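Local coordinates for putative uncharacterized protein (Chaetomium thermophilum, PDB 5T8V) that is the C-terminal, HEAT-repeat part of the cohesin loader Scc2, which probably binds chromatin and loads cohesin onto it, at residues Asp199-Leu204 against Thr247-Gly252; Ser92-Thr97 against Ile152-Ser157. All blocks are in the same frame, centred on the assembly; numbering follows the deposited sequence.

From the N terminus, the chain first closes contact 2, where helix 81-96 meets helix 149-172; the 54 residues between its segments include helix 120-136. Only after this loop is complete does contact 1 open, on helix 190-213; 42 residues later it closes on the start of helix 247-267. The two loops thus follow in series, without crossing or nesting, and their centres lie about 19 Å apart in this largely helical part of the chain. The segments also meet directly: Leu203 CD2 packs 4.2 Å from Ala155 O. Helix 120-136 joins both neighbourhoods, since its Ala130 touches Leu94 of contact 2 and Leu203 of contact 1.

Contact 1: Asp199-Leu204 against Thr247-Gly252; sequences DAQKLL and TQKFDG
In the helix packing near the N-terminal end of this HEAT-repeat protein fragment, Gln201 of helix 190-213 lies against Lys249 and Gly252 at the start of helix 247-267, a surface packing contact. The backbones come nearest at Gln201 and Gly252, whose CA atoms are 7.6 Å apart. The bond from CA to CB of Gln201 points toward the other segment, and beyond CG its chain runs out straight (chi2 -171°), carrying the amide across the gap. There its NE2 lies against the aliphatic part of Lys249, 3.7 Å from CD and 3.6 Å from CE. The two side chains cross obliquely. In Lys249, CG leaves anti to the backbone N, and a bend at the next bond (chi2 66°) swings the chain toward helix 190-213. Its NZ ends 4.0 Å from Gln201 OE1, but its hydrogen bond goes to Thr198 OG1, one residue before Asp199. The ammonium group is thereby tied to the helix opposite, while its methylenes pack against the glutamine amide. The same two helices also meet through apolar side chains, with Ala200 on Phe253 and Leu204 on Val256 and Met260. Elsewhere on helix 190-213, Asp199 forms a salt bridge with Arg128 of helix 120-136. At the tip of Gln201, NE2 comes 3.0 Å from Lys249 O at an angle too poor for a hydrogen bond, and 4.0 Å from Gly252 CA, which has no side chain to stand in its path.

Contact 2: Ser92-Thr97 against Ile152-Ser157; sequences SALRQT and IEQALS
Leu94 of helix 81-96 packs against the amide end of Gln154 on helix 149-172, helix-to-helix packing near the N-terminal end of this mainly helical fragment. The two backbones come nearest at this pair, with CA atoms 6.8 Å apart. Followed outward, Leu94 begins with CB, 3.8 Å from Gln154 CD. CG leads on past the amide, and the branch CD1 lies across the glutamine chain, 4.0 Å from CD and 4.2 Å from CB of Gln154. Leu94 also touches Ala130 of helix 120-136, so it fills the join of three helices. Gln154 reaches it with an extended chain (chi2 169°) that runs beside Arg95 and points the same way, their flat ends turned 52° apart. Arg95 bends back at chi3 (-73°), bringing Ser92 CA against one face of its guanidinium, toward the rim. An alanine at Gln154 removes the amide and is likely to leave CB of Leu94 without its partner on this side and CD1 with only part of its cover. No hydrogen bond or salt bridge spans the segments; aliphatic carbons pack on an amide, and the arginine charge is paired chiefly with Asp91, through a salt bridge from NE, and only weakly, at long range, with Glu51.

Contact 1: Asp199-Leu204 against Thr247-Gly252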
loop_
_atom_site.group_PDB
_atom_site.type_symbol
_atom_site.label_atom_id
_atom_site.label_comp_id
_atom_site.label_asym_id
_atom_site.label_seq_id
_atom_site.Cartn_x
_atom_site.Cartn_y
_atom_site.Cartn_z
ATOM N N ASP A 199 -56.612 17.834 -2.543
ATOM C CA ASP A 199 -56.874 19.122 -3.176
ATOM C C ASP A 199 -55.586 19.919 -3.341
ATOM O O ASP A 199 -55.322 20.486 -4.409
ATOM C CB ASP A 199 -57.892 19.911 -2.351
ATOM C CG ASP A 199 -59.232 19.211 -2.253
ATOM O OD1 ASP A 199 -59.340 18.052 -2.712
ATOM O OD2 ASP A 199 -60.177 19.816 -1.707
ATOM N N ALA A 200 -54.764 19.967 -2.288
ATOM C CA ALA A 200 -53.503 20.701 -2.365
ATOM C C ALA A 200 -52.601 20.133 -3.456
ATOM O O ALA A 200 -52.069 20.879 -4.289
ATOM C CB ALA A 200 -52.800 20.675 -1.008
ATOM N N GLN A 201 -52.406 18.812 -3.464
ATOM C CA GLN A 201 -51.601 18.192 -4.512
ATOM C C GLN A 201 -52.103 18.597 -5.892
ATOM O O GLN A 201 -51.336 19.076 -6.735
ATOM C CB GLN A 201 -51.629 16.668 -4.373
ATOM C CG GLN A 201 -50.886 16.111 -3.171
ATOM C CD GLN A 201 -50.779 14.596 -3.221
ATOM O OE1 GLN A 201 -51.146 13.973 -4.219
ATOM N NE2 GLN A 201 -50.278 13.996 -2.146
ATOM N N LYS A 202 -53.403 18.416 -6.130
ATOM C CA LYS A 202 -53.975 18.707 -7.438
ATOM C C LYS A 202 -53.755 20.163 -7.831
ATOM O O LYS A 202 -53.528 20.469 -9.007
ATOM C CB LYS A 202 -55.464 18.367 -7.432
ATOM C CG LYS A 202 -55.761 16.899 -7.169
ATOM C CD LYS A 202 -55.456 16.031 -8.383
ATOM C CE LYS A 202 -55.849 14.579 -8.140
ATOM N NZ LYS A 202 -57.308 14.421 -7.824
ATOM N N LEU A 203 -53.813 21.078 -6.860
ATOM C CA LEU A 203 -53.572 22.484 -7.171
ATOM C C LEU A 203 -52.115 22.723 -7.550
ATOM O O LEU A 203 -51.826 23.363 -8.568
ATOM C CB LEU A 203 -53.967 23.365 -5.985
ATOM C CG LEU A 203 -53.716 24.864 -6.189
ATOM C CD1 LEU A 203 -54.473 25.387 -7.404
ATOM C CD2 LEU A 203 -54.101 25.645 -4.945
ATOM N N LEU A 204 -51.179 22.223 -6.742
ATOM C CA LEU A 204 -49.764 22.413 -7.050
ATOM C C LEU A 204 -49.426 21.863 -8.433
ATOM O O LEU A 204 -48.819 22.553 -9.265
ATOM C CB LEU A 204 -48.910 21.744 -5.974
ATOM C CG LEU A 204 -49.010 22.354 -4.572
ATOM C CD1 LEU A 204 -48.452 21.404 -3.529
ATOM C CD2 LEU A 204 -48.274 23.678 -4.516
ATOM N N THR A 247 -47.713 8.230 5.296
ATOM C CA THR A 247 -46.525 8.919 4.804
ATOM C C THR A 247 -46.515 9.034 3.283
ATOM O O THR A 247 -45.992 10.015 2.734
ATOM C CB THR A 247 -45.280 8.178 5.289
ATOM O OG1 THR A 247 -45.408 6.783 4.993
ATOM C CG2 THR A 247 -45.104 8.351 6.795
ATOM N N GLN A 248 -47.078 8.044 2.584
ATOM C CA GLN A 248 -47.050 8.057 1.125
ATOM C C GLN A 248 -47.694 9.314 0.554
ATOM O O GLN A 248 -47.283 9.791 -0.509
ATOM C CB GLN A 248 -47.746 6.812 0.575
ATOM C CG GLN A 248 -47.040 5.509 0.923
ATOM C CD GLN A 248 -47.499 4.346 0.063
ATOM O OE1 GLN A 248 -48.141 4.538 -0.971
ATOM N NE2 GLN A 248 -47.170 3.132 0.486
ATOM N N LYS A 249 -48.705 9.858 1.230
ATOM C CA LYS A 249 -49.323 11.099 0.774
ATOM C C LYS A 249 -48.286 12.221 0.710
ATOM O O LYS A 249 -48.142 12.913 -0.313
ATOM C CB LYS A 249 -50.482 11.451 1.712
ATOM C CG LYS A 249 -51.536 12.378 1.133
ATOM C CD LYS A 249 -52.309 11.730 -0.016
ATOM C CE LYS A 249 -53.250 12.723 -0.672
ATOM N NZ LYS A 249 -53.886 12.171 -1.900
ATOM N N PHE A 250 -47.522 12.384 1.792
ATOM C CA PHE A 250 -46.452 13.374 1.800
ATOM C C PHE A 250 -45.415 13.065 0.726
ATOM O O PHE A 250 -44.896 13.981 0.075
ATOM C CB PHE A 250 -45.802 13.432 3.183
ATOM C CG PHE A 250 -46.740 13.862 4.276
ATOM C CD1 PHE A 250 -47.305 15.126 4.266
ATOM C CD2 PHE A 250 -47.048 13.007 5.320
ATOM C CE1 PHE A 250 -48.164 15.526 5.272
ATOM C CE2 PHE A 250 -47.907 13.404 6.329
ATOM C CZ PHE A 250 -48.463 14.666 6.305
ATOM N N ASP A 251 -45.099 11.781 0.522
ATOM C CA ASP A 251 -44.239 11.427 -0.603
ATOM C C ASP A 251 -44.792 12.007 -1.899
ATOM O O ASP A 251 -44.047 12.568 -2.712
ATOM C CB ASP A 251 -44.094 9.909 -0.723
ATOM C CG ASP A 251 -43.314 9.298 0.427
ATOM O OD1 ASP A 251 -42.733 10.058 1.233
ATOM O OD2 ASP A 251 -43.272 8.053 0.515
ATOM N N GLY A 252 -46.105 11.885 -2.100
ATOM C CA GLY A 252 -46.724 12.493 -3.264
ATOM C C GLY A 252 -46.438 13.978 -3.349
ATOM O O GLY A 252 -46.164 14.508 -4.431
#

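Contact 2: Ser92-Thr97 against Ile152-Ser157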
loop_
_atom_site.group_PDB
_atom_site.type_symbol
_atom_site.label_atom_id
_atom_site.label_comp_id
_atom_site.label_asym_id
_atom_site.label_seq_id
_atom_site.Cartn_x
_atom_site.Cartn_y
_atom_site.Cartn_z
ATOM N N SER A 92 -65.102 34.268 -6.135
ATOM C CA SER A 92 -65.792 34.427 -4.861
ATOM C C SER A 92 -65.255 33.441 -3.830
ATOM O O SER A 92 -64.937 33.822 -2.696
ATOM C CB SER A 92 -67.298 34.240 -5.054
ATOM O OG SER A 92 -67.825 35.214 -5.939
ATOM N N ALA A 93 -65.141 32.166 -4.211
ATOM C CA ALA A 93 -64.590 31.174 -3.293
ATOM C C ALA A 93 -63.177 31.538 -2.857
ATOM O O ALA A 93 -62.779 31.237 -1.726
ATOM C CB ALA A 93 -64.602 29.791 -3.943
ATOM N N LEU A 94 -62.408 32.187 -3.732
ATOM C CA LEU A 94 -61.040 32.556 -3.388
ATOM C C LEU A 94 -60.996 33.804 -2.514
ATOM O O LEU A 94 -60.201 33.874 -1.569
ATOM C CB LEU A 94 -60.224 32.761 -4.662
ATOM C CG LEU A 94 -59.839 31.454 -5.357
ATOM C CD1 LEU A 94 -59.479 31.683 -6.818
ATOM C CD2 LEU A 94 -58.689 30.808 -4.612
ATOM N N ARG A 95 -61.836 34.797 -2.812
ATOM C CA ARG A 95 -61.914 35.977 -1.959
ATOM C C ARG A 95 -62.414 35.622 -0.566
ATOM O O ARG A 95 -62.090 36.313 0.405
ATOM C CB ARG A 95 -62.821 37.032 -2.595
ATOM C CG ARG A 95 -62.183 37.791 -3.754
ATOM C CD ARG A 95 -63.058 38.943 -4.237
ATOM N NE ARG A 95 -64.226 38.481 -4.988
ATOM C CZ ARG A 95 -65.418 38.210 -4.458
ATOM N NH1 ARG A 95 -65.630 38.348 -3.154
ATOM N NH2 ARG A 95 -66.406 37.794 -5.240
ATOM N N GLN A 96 -63.202 34.553 -0.444
ATOM C CA GLN A 96 -63.694 34.148 0.869
ATOM C C GLN A 96 -62.541 33.857 1.823
ATOM O O GLN A 96 -62.545 34.307 2.974
ATOM C CB GLN A 96 -64.602 32.923 0.731
ATOM C CG GLN A 96 -65.109 32.363 2.055
ATOM C CD GLN A 96 -65.958 33.354 2.826
ATOM O OE1 GLN A 96 -66.455 34.334 2.268
ATOM N NE2 GLN A 96 -66.131 33.104 4.119
ATOM N N THR A 97 -61.539 33.110 1.356
ATOM C CA THR A 97 -60.458 32.628 2.209
ATOM C C THR A 97 -59.143 33.365 1.969
ATOM O O THR A 97 -58.081 32.864 2.351
ATOM C CB THR A 97 -60.255 31.126 2.000
ATOM O OG1 THR A 97 -59.908 30.874 0.634
ATOM C CG2 THR A 97 -61.520 30.355 2.347
ATOM N N ILE A 152 -54.098 33.820 -10.824
ATOM C CA ILE A 152 -52.805 33.198 -10.563
ATOM C C ILE A 152 -52.280 33.636 -9.204
ATOM O O ILE A 152 -51.780 32.819 -8.422
ATOM C CB ILE A 152 -51.807 33.533 -11.688
ATOM C CG1 ILE A 152 -52.310 32.972 -13.022
ATOM C CG2 ILE A 152 -50.427 32.964 -11.366
ATOM C CD1 ILE A 152 -51.503 33.401 -14.221
ATOM N N GLU A 153 -52.389 34.930 -8.894
ATOM C CA GLU A 153 -51.903 35.422 -7.609
ATOM C C GLU A 153 -52.601 34.712 -6.453
ATOM O O GLU A 153 -51.955 34.281 -5.489
ATOM C CB GLU A 153 -52.110 36.935 -7.523
ATOM C CG GLU A 153 -51.078 37.650 -6.668
ATOM C CD GLU A 153 -49.685 37.577 -7.262
ATOM O OE1 GLU A 153 -49.573 37.376 -8.490
ATOM O OE2 GLU A 153 -48.704 37.715 -6.502
ATOM N N GLN A 154 -53.927 34.579 -6.535
ATOM C CA GLN A 154 -54.680 33.905 -5.483
ATOM C C GLN A 154 -54.241 32.453 -5.340
ATOM O O GLN A 154 -53.984 31.975 -4.229
ATOM C CB GLN A 154 -56.178 33.984 -5.786
ATOM C CG GLN A 154 -56.743 35.395 -5.768
ATOM C CD GLN A 154 -58.150 35.470 -6.335
ATOM O OE1 GLN A 154 -58.526 34.684 -7.207
ATOM N NE2 GLN A 154 -58.936 36.419 -5.841
ATOM N N ALA A 155 -54.154 31.731 -6.460
ATOM C CA ALA A 155 -53.716 30.339 -6.412
ATOM C C ALA A 155 -52.347 30.222 -5.754
ATOM O O ALA A 155 -52.130 29.370 -4.883
ATOM C CB ALA A 155 -53.690 29.755 -7.824
ATOM N N LEU A 156 -51.408 31.079 -6.157
ATOM C CA LEU A 156 -50.070 31.051 -5.578
ATOM C C LEU A 156 -50.113 31.298 -4.076
ATOM O O LEU A 156 -49.422 30.618 -3.304
ATOM C CB LEU A 156 -49.193 32.091 -6.274
ATOM C CG LEU A 156 -47.790 32.311 -5.714
ATOM C CD1 LEU A 156 -46.996 31.011 -5.686
ATOM C CD2 LEU A 156 -47.079 33.369 -6.543
ATOM N N SER A 157 -50.919 32.269 -3.640
ATOM C CA SER A 157 -51.081 32.500 -2.210
ATOM C C SER A 157 -51.569 31.239 -1.513
ATOM O O SER A 157 -50.990 30.807 -0.511
ATOM C CB SER A 157 -52.050 33.657 -1.969
ATOM O OG SER A 157 -51.526 34.866 -2.488
#